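Local coordinates for protein transcriptional regulator nlh2 (Aquifex aeolicus, PDB 4G3V) that probably regulates sigma54-dependent transcription, its GAF domain acting as a regulatory module, here in an inactive state, at residues 81-95 with 106-119. Numbering follows the deposited sequence.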
loop_
_atom_site.group_PDB
_atom_site.type_symbol
_atom_site.label_atom_id
_atom_site.label_comp_id
_atom_site.label_asym_id
_atom_site.label_seq_id
_atom_site.Cartn_x
_atom_site.Cartn_y
_atom_site.Cartn_z
ATOM N N VAL A 81 -7.833 -7.779 -16.501
ATOM C CA VAL A 81 -7.517 -7.557 -15.092
ATOM C C VAL A 81 -8.796 -7.683 -14.280
ATOM O O VAL A 81 -8.799 -8.255 -13.194
ATOM C CB VAL A 81 -6.860 -6.179 -14.870
ATOM C CG1 VAL A 81 -6.655 -5.923 -13.378
ATOM C CG2 VAL A 81 -5.508 -6.115 -15.614
ATOM N N PHE A 82 -9.882 -7.145 -14.830
ATOM C CA PHE A 82 -11.211 -7.239 -14.229
ATOM C C PHE A 82 -11.598 -8.701 -14.011
ATOM O O PHE A 82 -12.028 -9.090 -12.928
ATOM C CB PHE A 82 -12.209 -6.541 -15.164
ATOM C CG PHE A 82 -13.656 -6.596 -14.716
ATOM C CD1 PHE A 82 -14.004 -6.817 -13.400
ATOM C CD2 PHE A 82 -14.667 -6.418 -15.649
ATOM C CE1 PHE A 82 -15.360 -6.858 -13.020
ATOM C CE2 PHE A 82 -16.014 -6.456 -15.281
ATOM C CZ PHE A 82 -16.359 -6.677 -13.971
ATOM N N GLN A 83 -11.411 -9.511 -15.038
ATOM C CA GLN A 83 -11.800 -10.925 -15.012
ATOM C C GLN A 83 -10.998 -11.765 -14.030
ATOM O O GLN A 83 -11.571 -12.524 -13.241
ATOM C CB GLN A 83 -11.634 -11.528 -16.401
ATOM C CG GLN A 83 -11.921 -13.018 -16.437
ATOM C CD GLN A 83 -11.484 -13.655 -17.731
ATOM O OE1 GLN A 83 -11.403 -12.985 -18.761
ATOM N NE2 GLN A 83 -11.178 -14.964 -17.685
ATOM N N ARG A 84 -9.673 -11.640 -14.084
ATOM C CA ARG A 84 -8.793 -12.530 -13.327
ATOM C C ARG A 84 -8.351 -11.968 -11.997
ATOM O O ARG A 84 -7.893 -12.719 -11.136
ATOM C CB ARG A 84 -7.553 -12.873 -14.134
ATOM C CG ARG A 84 -7.865 -13.668 -15.356
ATOM C CD ARG A 84 -6.638 -14.390 -15.922
ATOM N NE ARG A 84 -7.014 -15.000 -17.190
ATOM C CZ ARG A 84 -7.643 -16.159 -17.295
ATOM N NH1 ARG A 84 -7.904 -16.886 -16.210
ATOM N NH2 ARG A 84 -7.985 -16.590 -18.492
ATOM N N GLY A 85 -8.458 -10.651 -11.833
ATOM C CA GLY A 85 -8.065 -10.038 -10.584
ATOM C C GLY A 85 -6.558 -10.107 -10.399
ATOM O O GLY A 85 -6.058 -10.168 -9.280
ATOM N N ILE A 86 -5.833 -10.111 -11.511
ATOM C CA ILE A 86 -4.379 -10.026 -11.470
ATOM C C ILE A 86 -3.906 -8.918 -12.402
ATOM O O ILE A 86 -4.532 -8.654 -13.432
ATOM C CB ILE A 86 -3.712 -11.364 -11.826
ATOM C CG1 ILE A 86 -4.016 -11.767 -13.260
ATOM C CG2 ILE A 86 -4.191 -12.462 -10.874
ATOM C CD1 ILE A 86 -3.467 -13.193 -13.637
ATOM N N PRO A 87 -2.809 -8.245 -12.035
ATOM C CA PRO A 87 -2.410 -7.079 -12.830
ATOM C C PRO A 87 -1.801 -7.437 -14.176
ATOM O O PRO A 87 -1.307 -8.574 -14.384
ATOM C CB PRO A 87 -1.372 -6.370 -11.948
ATOM C CG PRO A 87 -0.935 -7.339 -10.955
ATOM C CD PRO A 87 -1.951 -8.454 -10.859
ATOM N N LEU A 88 -1.833 -6.462 -15.080
ATOM C CA LEU A 88 -1.090 -6.558 -16.329
ATOM C C LEU A 88 -0.162 -5.353 -16.493
ATOM O O LEU A 88 -0.541 -4.208 -16.218
ATOM C CB LEU A 88 -2.039 -6.664 -17.522
ATOM C CG LEU A 88 -2.557 -8.084 -17.786
ATOM C CD1 LEU A 88 -3.698 -8.056 -18.799
ATOM C CD2 LEU A 88 -1.424 -8.984 -18.278
ATOM N N VAL A 89 1.042 -5.636 -16.966
ATOM C CA VAL A 89 2.072 -4.628 -17.206
ATOM C C VAL A 89 2.518 -4.806 -18.653
ATOM O O VAL A 89 3.200 -5.787 -18.976
ATOM C CB VAL A 89 3.261 -4.852 -16.248
ATOM C CG1 VAL A 89 4.362 -3.824 -16.491
ATOM C CG2 VAL A 89 2.770 -4.826 -14.807
ATOM N N ILE A 90 2.109 -3.885 -19.534
ATOM C CA ILE A 90 2.306 -4.063 -20.975
ATOM C C ILE A 90 3.200 -2.991 -21.551
ATOM O O ILE A 90 2.752 -1.875 -21.773
ATOM C CB ILE A 90 0.983 -3.967 -21.759
ATOM C CG1 ILE A 90 -0.072 -4.896 -21.165
ATOM C CG2 ILE A 90 1.226 -4.268 -23.240
ATOM C CD1 ILE A 90 0.255 -6.358 -21.277
ATOM N N PRO A 91 4.469 -3.328 -21.803
ATOM C CA PRO A 91 5.405 -2.391 -22.419
ATOM C C PRO A 91 4.996 -2.113 -23.862
ATOM O O PRO A 91 4.399 -2.983 -24.497
ATOM C CB PRO A 91 6.743 -3.144 -22.389
ATOM C CG PRO A 91 6.506 -4.403 -21.654
ATOM C CD PRO A 91 5.049 -4.673 -21.661
ATOM N N ASN A 92 5.286 -0.912 -24.358
ATOM C CA ASN A 92 5.046 -0.600 -25.762
ATOM C C ASN A 92 3.633 -0.996 -26.176
ATOM O O ASN A 92 3.434 -1.673 -27.203
ATOM C CB ASN A 92 6.077 -1.333 -26.620
ATOM C CG ASN A 92 7.465 -1.325 -25.990
ATOM O OD1 ASN A 92 8.052 -2.380 -25.721
ATOM N ND2 ASN A 92 7.990 -0.126 -25.727
ATOM N N VAL A 93 2.658 -0.563 -25.374
ATOM C CA VAL A 93 1.289 -1.060 -25.475
ATOM C C VAL A 93 0.681 -0.700 -26.822
ATOM O O VAL A 93 -0.197 -1.396 -27.325
ATOM C CB VAL A 93 0.404 -0.513 -24.320
ATOM C CG1 VAL A 93 0.323 1.006 -24.360
ATOM C CG2 VAL A 93 -0.992 -1.128 -24.360
ATOM N N LYS A 94 1.172 0.391 -27.395
ATOM C CA LYS A 94 0.689 0.904 -28.666
ATOM C C LYS A 94 0.654 -0.232 -29.690
ATOM O O LYS A 94 -0.263 -0.308 -30.517
ATOM C CB LYS A 94 1.618 2.036 -29.120
ATOM C CG LYS A 94 1.143 2.865 -30.305
ATOM C CD LYS A 94 2.114 4.018 -30.545
ATOM C CE LYS A 94 1.871 4.718 -31.876
ATOM N NZ LYS A 94 0.542 5.370 -31.932
ATOM N N HIS A 95 1.631 -1.135 -29.606
ATOM C CA HIS A 95 1.808 -2.181 -30.619
ATOM C C HIS A 95 1.468 -3.576 -30.119
ATOM O O HIS A 95 1.843 -4.577 -30.742
ATOM C CB HIS A 95 3.249 -2.169 -31.131
ATOM C CG HIS A 95 3.630 -0.892 -31.819
ATOM N ND1 HIS A 95 4.380 0.090 -31.205
ATOM C CD2 HIS A 95 3.343 -0.429 -33.058
ATOM C CE1 HIS A 95 4.548 1.099 -32.044
ATOM N NE2 HIS A 95 3.927 0.811 -33.173
ATOM N N GLY A 106 -4.562 5.165 -28.355
ATOM C CA GLY A 106 -3.438 4.608 -29.083
ATOM C C GLY A 106 -2.682 5.603 -29.945
ATOM O O GLY A 106 -1.461 5.711 -29.855
ATOM N N ARG A 107 -3.405 6.335 -30.788
ATOM C CA ARG A 107 -2.771 7.232 -31.753
ATOM C C ARG A 107 -2.050 8.392 -31.075
ATOM O O ARG A 107 -1.224 9.059 -31.693
ATOM C CB ARG A 107 -3.814 7.784 -32.717
ATOM C CG ARG A 107 -4.771 8.763 -32.080
ATOM C CD ARG A 107 -5.766 9.303 -33.098
ATOM N NE ARG A 107 -6.011 10.724 -32.891
ATOM C CZ ARG A 107 -6.688 11.213 -31.859
ATOM N NH1 ARG A 107 -7.188 10.394 -30.936
ATOM N NH2 ARG A 107 -6.862 12.520 -31.742
ATOM N N LEU A 108 -2.377 8.631 -29.808
ATOM C CA LEU A 108 -1.745 9.694 -29.029
ATOM C C LEU A 108 -0.519 9.195 -28.259
ATOM O O LEU A 108 0.327 9.992 -27.848
ATOM C CB LEU A 108 -2.754 10.302 -28.050
ATOM C CG LEU A 108 -2.188 11.393 -27.138
ATOM C CD1 LEU A 108 -1.607 12.550 -27.963
ATOM C CD2 LEU A 108 -3.255 11.898 -26.174
ATOM N N LEU A 109 -0.434 7.882 -28.061
ATOM C CA LEU A 109 0.707 7.276 -27.379
ATOM C C LEU A 109 1.923 7.185 -28.295
ATOM O O LEU A 109 1.781 7.085 -29.517
ATOM C CB LEU A 109 0.350 5.864 -26.915
ATOM C CG LEU A 109 -0.844 5.712 -25.979
ATOM C CD1 LEU A 109 -1.013 4.253 -25.561
ATOM C CD2 LEU A 109 -0.669 6.605 -24.765
ATOM N N THR A 110 3.113 7.230 -27.698
ATOM C CA THR A 110 4.356 6.902 -28.395
ATOM C C THR A 110 4.642 5.423 -28.207
ATOM O O THR A 110 3.911 4.729 -27.507
ATOM C CB THR A 110 5.557 7.665 -27.821
ATOM O OG1 THR A 110 5.936 7.086 -26.566
ATOM C CG2 THR A 110 5.229 9.144 -27.631
ATOM N N GLU A 111 5.721 4.942 -28.813
ATOM C CA GLU A 111 6.087 3.540 -28.679
ATOM C C GLU A 111 6.660 3.235 -27.293
ATOM O O GLU A 111 6.768 2.073 -26.901
ATOM C CB GLU A 111 7.096 3.145 -29.759
ATOM C CG GLU A 111 7.442 1.661 -29.750
ATOM C CD GLU A 111 8.267 1.247 -30.949
ATOM O OE1 GLU A 111 8.119 1.874 -32.024
ATOM O OE2 GLU A 111 9.065 0.292 -30.813
ATOM N N LYS A 112 7.009 4.278 -26.544
ATOM C CA LYS A 112 7.595 4.089 -25.218
ATOM C C LYS A 112 6.534 3.946 -24.127
ATOM O O LYS A 112 6.836 3.494 -23.019
ATOM C CB LYS A 112 8.543 5.242 -24.888
ATOM C CG LYS A 112 9.641 5.418 -25.928
ATOM C CD LYS A 112 10.961 5.826 -25.292
ATOM C CE LYS A 112 10.910 7.236 -24.728
ATOM N NZ LYS A 112 12.282 7.746 -24.402
ATOM N N HIS A 113 5.292 4.316 -24.432
ATOM C CA HIS A 113 4.229 4.220 -23.428
ATOM C C HIS A 113 3.948 2.781 -23.044
ATOM O O HIS A 113 3.792 1.916 -23.908
ATOM C CB HIS A 113 2.928 4.849 -23.926
ATOM C CG HIS A 113 2.853 6.326 -23.711
ATOM N ND1 HIS A 113 3.207 7.233 -24.686
ATOM C CD2 HIS A 113 2.486 7.055 -22.633
ATOM C CE1 HIS A 113 3.055 8.459 -24.218
ATOM N NE2 HIS A 113 2.616 8.379 -22.973
ATOM N N ALA A 114 3.879 2.532 -21.740
ATOM C CA ALA A 114 3.383 1.265 -21.227
ATOM C C ALA A 114 2.003 1.465 -20.612
ATOM O O ALA A 114 1.624 2.577 -20.232
ATOM C CB ALA A 114 4.329 0.697 -20.200
ATOM N N LEU A 115 1.258 0.370 -20.514
ATOM C CA LEU A 115 -0.014 0.355 -19.820
ATOM C C LEU A 115 0.154 -0.509 -18.575
ATOM O O LEU A 115 0.633 -1.640 -18.664
ATOM C CB LEU A 115 -1.102 -0.216 -20.736
ATOM C CG LEU A 115 -2.549 -0.199 -20.245
ATOM C CD1 LEU A 115 -3.523 -0.489 -21.377
ATOM C CD2 LEU A 115 -2.760 -1.187 -19.133
ATOM N N ILE A 116 -0.203 0.022 -17.415
ATOM C CA ILE A 116 -0.247 -0.801 -16.205
ATOM C C ILE A 116 -1.660 -0.744 -15.647
ATOM O O ILE A 116 -2.193 0.335 -15.409
ATOM C CB ILE A 116 0.727 -0.314 -15.127
ATOM C CG1 ILE A 116 2.162 -0.377 -15.641
ATOM C CG2 ILE A 116 0.573 -1.148 -13.841
ATOM C CD1 ILE A 116 3.169 0.230 -14.695
ATOM N N ALA A 117 -2.256 -1.909 -15.446
ATOM C CA ALA A 117 -3.609 -1.996 -14.936
ATOM C C ALA A 117 -3.603 -2.923 -13.731
ATOM O O ALA A 117 -3.086 -4.051 -13.802
ATOM C CB ALA A 117 -4.555 -2.499 -16.018
ATOM N N ALA A 118 -4.155 -2.441 -12.621
ATOM C CA ALA A 118 -4.160 -3.202 -11.378
ATOM C C ALA A 118 -5.569 -3.272 -10.816
ATOM O O ALA A 118 -6.339 -2.292 -10.878
ATOM C CB ALA A 118 -3.233 -2.574 -10.359
ATOM N N PRO A 119 -5.905 -4.419 -10.230
ATOM C CA PRO A 119 -7.253 -4.606 -9.693
ATOM C C PRO A 119 -7.442 -3.839 -8.385
ATOM O O PRO A 119 -6.488 -3.595 -7.626
ATOM C CB PRO A 119 -7.333 -6.112 -9.447
ATOM C CG PRO A 119 -5.937 -6.521 -9.194
ATOM C CD PRO A 119 -5.048 -5.594 -9.997
HETATM O O HOH W 1 6.897 0.694 -22.602
#
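Leu88 and Ala117 exchange two backbone hydrogen bonds (Leu88 N to Ala117 O and Ala117 N to Leu88 O, both 3.0 Å), and Ile90 and Leu115 repeat the pattern. Strand 88-90 thus runs antiparallel to strand 113-119, with Val89 and Ile116 as the non-hydrogen-bonded pair between. Past the strand end, Val93 N donates to His113 O (3.1 Å), while a water accepts from Asn92 N and donates to Lys112 O.

Polar side chains hold the loop 106-111. The amide of Asn92, almost coplanar with its acceptor, gives ND2 to Glu111 O (2.8 Å). Lys94 runs extended alongside the loop until its last torsion (chi4 64°) bends NZ onto Gly106 O (2.9 Å), above the carbonyl plane, across it from Leu109 N; a weaker bond reaches Leu109 O. Glu111, poorly ordered, crosses the His95 ring at about a right angle, its CG 3.7 Å from His95 CE1.

Val89 and Ile116 lie side by side and meet Leu142. On the other sheet face, Val93 wedges CG1 against Leu109 CD1 (3.7 Å) and CG2 against Leu115 CB, beside Ile77. Val81 splits its methyls, CG2 on Ala117 CB and CG1 over a face of the Pro119 ring.

This pairing places the short outermost strand on the antiparallel sheet of the GAF fold, with helix 139-162 against the face of Val89 and Ile116, and helix 76-84 against that of Leu88 and Leu115.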